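Local coordinates for breast cancer anti-estrogen resistance protein 1 (Mus musculus, PDB 5W93), which acts as a docking protein that coordinates tyrosine kinase-based signalling in cell adhesion and migration, its C-terminal four-helix domain being the part described here, at residues L15-A18 and E19-T23; Y104-P107 and S108-Q111; S123-Q126 and F127-V130. The protein carries 2 engineered substitutions. All coordinates share one frame; numbering follows the deposited sequence.

All three contacts are local, each made within one short run of chain in this four-helix C-terminal domain. Contacts 1 and 3 are partly buried turns in mid-helix, on helices 5-37 and 107-135, and they touch: Leu22 CD2 lies 3.5 Å from Arg128 CD. Contact 2 is a surface contact on the other side of the chain's centre, about 15 Å from contact 3 between nearest atoms, although both use helix 107-135. Chemistry follows position. Contact 2 starts a helix with a serine side-chain cap, whereas contacts 1 and 3 rely on backbone bonds, with polar chains at their margins, several of which also reach neighbouring helices.

Contact 1: L15-A18 and E19-T23; sequences LEQA and EANLT. Engineered in segment 15-18: Ala18 (natural residue Cys).
Leu15 and Glu19 meet one turn apart in the interior of helix 5-37, a local i to i+4 contact in the curated divergent helix-loop-helix region. Four successive backbone bonds, from Glu19 N to Leu15 O through Leu22 N to Ala18 O, set the helical repeat at 2.8 to 3.2 Å. The second, Ala20 N to Glu16 O, is the straightest, with 171° at the hydrogen. Glu19 CG stands anti to its own carbonyl carbon (chi1 -76°), which brings the chain back alongside Leu15. CB and CG lie beside the carbonyl oxygen, Glu19 CG 3.3 Å from Leu15 O. Extended beyond CG, the chain carries Glu19 OE2 to 3.8 Å from Leu15 CD1, so the acid crosses the leucine at a slant with an oxygen against a methyl. On the buried side Leu22 CB lies 3.2 Å from Ala18 O. Ala18 itself is an engineered residue, cysteine in the natural protein. Helix 107-135 packs on this buried pair, Leu131 on Ala18 and Arg128 on Leu22, with Glu19 touching Arg128 at the exposed edge of the same face, while helix 42-69 meets Gln17 and Asn21 through Ile62 and Leu22 through Leu59.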
loop_
_atom_site.group_PDB
_atom_site.type_symbol
_atom_site.label_atom_id
_atom_site.label_comp_id
_atom_site.label_asym_id
_atom_site.label_seq_id
_atom_site.Cartn_x
_atom_site.Cartn_y
_atom_site.Cartn_z
ATOM N N LEU A 15 4.800 -11.389 -9.744
ATOM C CA LEU A 15 4.335 -10.306 -10.619
ATOM C C LEU A 15 2.850 -10.496 -10.923
ATOM O O LEU A 15 2.062 -9.564 -10.862
ATOM C CB LEU A 15 5.135 -10.259 -11.928
ATOM C CG LEU A 15 4.674 -9.254 -12.993
ATOM C CD1 LEU A 15 4.693 -7.818 -12.435
ATOM C CD2 LEU A 15 5.540 -9.336 -14.256
ATOM N N GLU A 16 2.478 -11.726 -11.260
ATOM C CA GLU A 16 1.083 -12.048 -11.527
ATOM C C GLU A 16 0.201 -11.784 -10.301
ATOM O O GLU A 16 -0.897 -11.238 -10.434
ATOM C CB GLU A 16 0.964 -13.508 -11.991
ATOM C CG GLU A 16 -0.454 -14.034 -12.061
ATOM C CD GLU A 16 -0.951 -14.550 -10.719
ATOM O OE1 GLU A 16 -0.268 -15.418 -10.117
ATOM O OE2 GLU A 16 -2.009 -14.062 -10.259
ATOM N N GLN A 17 0.664 -12.193 -9.123
ATOM C CA GLN A 17 -0.073 -11.946 -7.879
ATOM C C GLN A 17 -0.165 -10.457 -7.562
ATOM O O GLN A 17 -1.193 -9.970 -7.099
ATOM C CB GLN A 17 0.583 -12.664 -6.704
ATOM C CG GLN A 17 -0.154 -13.890 -6.235
ATOM C CD GLN A 17 0.112 -14.205 -4.779
ATOM O OE1 GLN A 17 0.625 -13.364 -4.021
ATOM N NE2 GLN A 17 -0.238 -15.414 -4.371
ATOM N N ALA A 18 0.928 -9.746 -7.789
ATOM C CA ALA A 18 0.941 -8.298 -7.587
ATOM C C ALA A 18 -0.092 -7.614 -8.488
ATOM O O ALA A 18 -0.798 -6.712 -8.046
ATOM C CB ALA A 18 2.322 -7.745 -7.844
ATOM N N GLU A 19 -0.194 -8.061 -9.741
ATOM C CA GLU A 19 -1.107 -7.442 -10.707
ATOM C C GLU A 19 -2.555 -7.631 -10.266
ATOM O O GLU A 19 -3.343 -6.685 -10.283
ATOM C CB GLU A 19 -0.874 -8.007 -12.124
ATOM C CG GLU A 19 0.387 -7.429 -12.785
ATOM C CD GLU A 19 0.775 -8.113 -14.096
ATOM O OE1 GLU A 19 0.172 -9.152 -14.440
ATOM O OE2 GLU A 19 1.693 -7.609 -14.783
ATOM N N ALA A 20 -2.888 -8.841 -9.841
ATOM C CA ALA A 20 -4.199 -9.119 -9.246
ATOM C C ALA A 20 -4.496 -8.252 -8.009
ATOM O O ALA A 20 -5.584 -7.679 -7.890
ATOM C CB ALA A 20 -4.298 -10.571 -8.881
ATOM N N ASN A 21 -3.547 -8.164 -7.081
ATOM C CA ASN A 21 -3.771 -7.366 -5.867
ATOM C C ASN A 21 -3.857 -5.868 -6.143
ATOM O O ASN A 21 -4.494 -5.122 -5.399
ATOM C CB ASN A 21 -2.666 -7.620 -4.843
ATOM C CG ASN A 21 -2.859 -8.917 -4.092
ATOM O OD1 ASN A 21 -1.979 -9.773 -4.072
ATOM N ND2 ASN A 21 -4.011 -9.065 -3.459
ATOM N N LEU A 22 -3.182 -5.438 -7.201
ATOM C CA LEU A 22 -3.163 -4.038 -7.607
ATOM C C LEU A 22 -4.549 -3.575 -8.067
ATOM O O LEU A 22 -4.884 -2.396 -7.953
ATOM C CB LEU A 22 -2.139 -3.833 -8.719
ATOM C CG LEU A 22 -1.136 -2.691 -8.583
ATOM C CD1 LEU A 22 -0.238 -2.896 -7.381
ATOM C CD2 LEU A 22 -0.303 -2.546 -9.847
ATOM N N THR A 23 -5.342 -4.517 -8.583
ATOM C CA THR A 23 -6.740 -4.269 -8.949
ATOM C C THR A 23 -7.600 -3.911 -7.743
ATOM O O THR A 23 -8.320 -2.908 -7.754
ATOM C CB THR A 23 -7.370 -5.492 -9.633
ATOM O OG1 THR A 23 -6.723 -5.727 -10.888
ATOM C CG2 THR A 23 -8.862 -5.277 -9.855
#

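Contact 2: Y104-P107 and S108-Q111; sequences YPSP and SAAQ
Ser106 meets Ala109 at the N-cap of helix 107-135, where the loop after helix 73-102 becomes helical. Its side chain can be followed outward. CB packs against the methyl of Ala109, with Ser106 CB and Ala109 CB 3.6 Å apart. With OG anti to the backbone N (chi1 162°), the hydroxyl oxygen swings forward to the first turn. There it accepts the amide hydrogen of Ala109, Ser106 OG lying 3.1 Å from Ala109 N with a fairly straight 160° at the hydrogen. The same oxygen has the hydroxyl of Ser108 as a neighbour, Ser106 OG to Ser108 OG being 3.1 Å, and it also touches Ala109 CB at 3.2 Å.

The backbone carbonyl of Ser106 adds a second bond: Ala110 N donates to Ser106 O at 2.9 Å, the first regular bond of the helix. Gln111 N then donates to Pro107 O at 3.0 Å, a more bent bond of 139°. Farther along, Gln111 turns its amide NE2 to Asp115 one turn on. Upstream, Tyr104 rests on Pro42 and Phe45 of helix 42-69. The chemistry is that of a helix start, where amides of the first turn have no preceding helical carbonyl to bond. The serine hydroxyl supplies the missing acceptor for Ala109 N, while Pro107, in the first helical position, has no amide hydrogen to satisfy, so this end of the helix needs one donor fewer paired.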
loop_
_atom_site.group_PDB
_atom_site.type_symbol
_atom_site.label_atom_id
_atom_site.label_comp_id
_atom_site.label_asym_id
_atom_site.label_seq_id
_atom_site.Cartn_x
_atom_site.Cartn_y
_atom_site.Cartn_z
ATOM N N TYR A 104 -11.602 16.927 12.350
ATOM C CA TYR A 104 -12.708 17.080 11.408
ATOM C C TYR A 104 -13.680 18.189 11.845
ATOM O O TYR A 104 -14.005 18.299 13.025
ATOM C CB TYR A 104 -13.459 15.751 11.251
ATOM C CG TYR A 104 -14.513 15.790 10.176
ATOM C CD1 TYR A 104 -14.175 15.599 8.841
ATOM C CD2 TYR A 104 -15.847 16.013 10.489
ATOM C CE1 TYR A 104 -15.132 15.639 7.843
ATOM C CE2 TYR A 104 -16.814 16.054 9.493
ATOM C CZ TYR A 104 -16.448 15.871 8.174
ATOM O OH TYR A 104 -17.403 15.906 7.183
ATOM N N PRO A 105 -14.131 19.030 10.896
ATOM C CA PRO A 105 -13.723 19.075 9.487
ATOM C C PRO A 105 -12.521 19.982 9.281
ATOM O O PRO A 105 -12.561 21.156 9.665
ATOM C CB PRO A 105 -14.964 19.631 8.788
ATOM C CG PRO A 105 -15.597 20.522 9.822
ATOM C CD PRO A 105 -15.236 19.967 11.176
ATOM N N SER A 106 -11.454 19.437 8.704
ATOM C CA SER A 106 -10.261 20.216 8.379
ATOM C C SER A 106 -9.772 19.888 6.975
ATOM O O SER A 106 -9.285 18.786 6.729
ATOM C CB SER A 106 -9.152 19.955 9.394
ATOM O OG SER A 106 -7.888 20.360 8.894
ATOM N N PRO A 107 -9.921 20.841 6.040
ATOM C CA PRO A 107 -9.511 20.656 4.636
ATOM C C PRO A 107 -8.026 20.326 4.484
ATOM O O PRO A 107 -7.672 19.529 3.609
ATOM C CB PRO A 107 -9.831 22.014 3.993
ATOM C CG PRO A 107 -10.930 22.581 4.850
ATOM C CD PRO A 107 -10.610 22.128 6.254
ATOM N N SER A 108 -7.182 20.945 5.309
ATOM C CA SER A 108 -5.744 20.682 5.300
ATOM C C SER A 108 -5.383 19.289 5.815
ATOM O O SER A 108 -4.517 18.609 5.244
ATOM C CB SER A 108 -5.013 21.710 6.147
ATOM O OG SER A 108 -5.447 21.635 7.489
ATOM N N ALA A 109 -6.012 18.895 6.922
ATOM C CA ALA A 109 -5.848 17.551 7.475
ATOM C C ALA A 109 -6.258 16.516 6.440
ATOM O O ALA A 109 -5.581 15.500 6.267
ATOM C CB ALA A 109 -6.664 17.380 8.751
ATOM N N ALA A 110 -7.361 16.781 5.744
ATOM C CA ALA A 110 -7.846 15.840 4.750
ATOM C C ALA A 110 -6.889 15.771 3.561
ATOM O O ALA A 110 -6.686 14.704 2.991
ATOM C CB ALA A 110 -9.250 16.214 4.290
ATOM N N GLN A 111 -6.299 16.905 3.188
ATOM C CA GLN A 111 -5.429 16.929 2.018
ATOM C C GLN A 111 -4.122 16.198 2.328
ATOM O O GLN A 111 -3.544 15.560 1.452
ATOM C CB GLN A 111 -5.164 18.365 1.554
ATOM C CG GLN A 111 -4.371 18.458 0.242
ATOM C CD GLN A 111 -5.068 17.764 -0.920
ATOM O OE1 GLN A 111 -6.269 17.927 -1.122
ATOM N NE2 GLN A 111 -4.312 16.977 -1.688
#

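Contact 3: S123-Q126 and F127-V130; sequences STQQ and FRRV
Phe127 CB lies 3.4 Å from Thr124 O, and one turn of contact farther on Val130 CG2 comes equally near, 3.4 Å, to Gln126 O; these two form the tight, buried part of this turn of helix 107-135. The phenylalanine ring itself leads away from segment 123-126. Both amides are bonded as well, Phe127 N to Ser123 O and Val130 N to Gln126 O, each at 2.9 Å. Arg128 N to Thr124 O and Arg129 N to Gln125 O complete the run.

Arg128 holds an intermediate place. Bent at chi2 and chi3, it folds back until NH1 is 3.3 Å from Gln125 O, too poorly angled for a hydrogen bond, and 3.4 Å from Gln125 OE1, the amide and guanidinium planes 39° apart. Toward the more exposed side the contact loosens: Gln126 CG sits at the edge of the Arg129 guanidinium, in its plane, 3.8 Å from Arg129 NH1. Gln126 OE1 instead bonds to Tyr82 of helix 73-102. That same helix receives Ser123 on Leu85, Leu86 and Leu89, while helix 5-37 packs Leu25 on Thr124 and Leu22 on Gln125, so this turn lies between the two helices.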
loop_
_atom_site.group_PDB
_atom_site.type_symbol
_atom_site.label_atom_id
_atom_site.label_comp_id
_atom_site.label_asym_id
_atom_site.label_seq_id
_atom_site.Cartn_x
_atom_site.Cartn_y
_atom_site.Cartn_z
ATOM N N SER A 123 3.563 4.607 -5.437
ATOM C CA SER A 123 4.674 3.755 -5.031
ATOM C C SER A 123 4.363 2.279 -5.286
ATOM O O SER A 123 5.263 1.499 -5.596
ATOM C CB SER A 123 5.015 3.976 -3.553
ATOM O OG SER A 123 5.548 5.273 -3.332
ATOM N N THR A 124 3.093 1.893 -5.167
ATOM C CA THR A 124 2.711 0.500 -5.429
ATOM C C THR A 124 2.760 0.174 -6.929
ATOM O O THR A 124 3.151 -0.926 -7.329
ATOM C CB THR A 124 1.296 0.172 -4.875
ATOM O OG1 THR A 124 0.315 1.029 -5.474
ATOM C CG2 THR A 124 1.258 0.313 -3.335
ATOM N N GLN A 125 2.359 1.133 -7.749
ATOM C CA GLN A 125 2.477 0.985 -9.196
ATOM C C GLN A 125 3.934 0.852 -9.604
ATOM O O GLN A 125 4.274 0.081 -10.494
ATOM C CB GLN A 125 1.853 2.177 -9.923
ATOM C CG GLN A 125 0.348 2.212 -9.855
ATOM C CD GLN A 125 -0.283 1.025 -10.553
ATOM O OE1 GLN A 125 0.212 0.553 -11.588
ATOM N NE2 GLN A 125 -1.374 0.528 -9.991
ATOM N N GLN A 126 4.785 1.627 -8.936
ATOM C CA GLN A 126 6.211 1.605 -9.185
ATOM C C GLN A 126 6.824 0.264 -8.767
ATOM O O GLN A 126 7.651 -0.298 -9.487
ATOM C CB GLN A 126 6.866 2.760 -8.439
ATOM C CG GLN A 126 8.275 3.010 -8.808
ATOM C CD GLN A 126 8.693 4.372 -8.374
ATOM O OE1 GLN A 126 9.097 4.563 -7.234
ATOM N NE2 GLN A 126 8.570 5.344 -9.270
ATOM N N PHE A 127 6.401 -0.244 -7.608
ATOM C CA PHE A 127 6.798 -1.577 -7.147
ATOM C C PHE A 127 6.488 -2.635 -8.209
ATOM O O PHE A 127 7.345 -3.434 -8.573
ATOM C CB PHE A 127 6.079 -1.920 -5.839
ATOM C CG PHE A 127 6.378 -3.308 -5.306
ATOM C CD1 PHE A 127 7.661 -3.847 -5.376
ATOM C CD2 PHE A 127 5.366 -4.064 -4.709
ATOM C CE1 PHE A 127 7.932 -5.122 -4.864
ATOM C CE2 PHE A 127 5.623 -5.339 -4.193
ATOM C CZ PHE A 127 6.911 -5.869 -4.270
ATOM N N ARG A 128 5.270 -2.608 -8.718
ATOM C CA ARG A 128 4.854 -3.577 -9.731
ATOM C C ARG A 128 5.682 -3.433 -11.012
ATOM O O ARG A 128 6.099 -4.427 -11.604
ATOM C CB ARG A 128 3.366 -3.421 -10.040
ATOM C CG ARG A 128 2.813 -4.574 -10.877
ATOM C CD ARG A 128 1.969 -4.099 -12.043
ATOM N NE ARG A 128 2.766 -3.746 -13.211
ATOM C CZ ARG A 128 3.030 -2.501 -13.592
ATOM N NH1 ARG A 128 2.561 -1.476 -12.891
ATOM N NH2 ARG A 128 3.765 -2.280 -14.677
ATOM N N ARG A 129 5.931 -2.194 -11.429
ATOM C CA ARG A 129 6.762 -1.947 -12.610
ATOM C C ARG A 129 8.158 -2.561 -12.446
ATOM O O ARG A 129 8.669 -3.243 -13.335
ATOM C CB ARG A 129 6.872 -0.446 -12.890
ATOM C CG ARG A 129 7.214 -0.128 -14.354
ATOM C CD ARG A 129 7.391 1.361 -14.602
ATOM N NE ARG A 129 8.806 1.708 -14.660
ATOM C CZ ARG A 129 9.510 2.159 -13.628
ATOM N NH1 ARG A 129 8.929 2.336 -12.452
ATOM N NH2 ARG A 129 10.796 2.437 -13.776
ATOM N N VAL A 130 8.769 -2.324 -11.300
ATOM C CA VAL A 130 10.081 -2.878 -10.994
ATOM C C VAL A 130 10.109 -4.421 -10.971
ATOM O O VAL A 130 11.066 -5.036 -11.460
ATOM C CB VAL A 130 10.570 -2.314 -9.642
ATOM C CG1 VAL A 130 11.721 -3.122 -9.091
ATOM C CG2 VAL A 130 10.945 -0.830 -9.811
#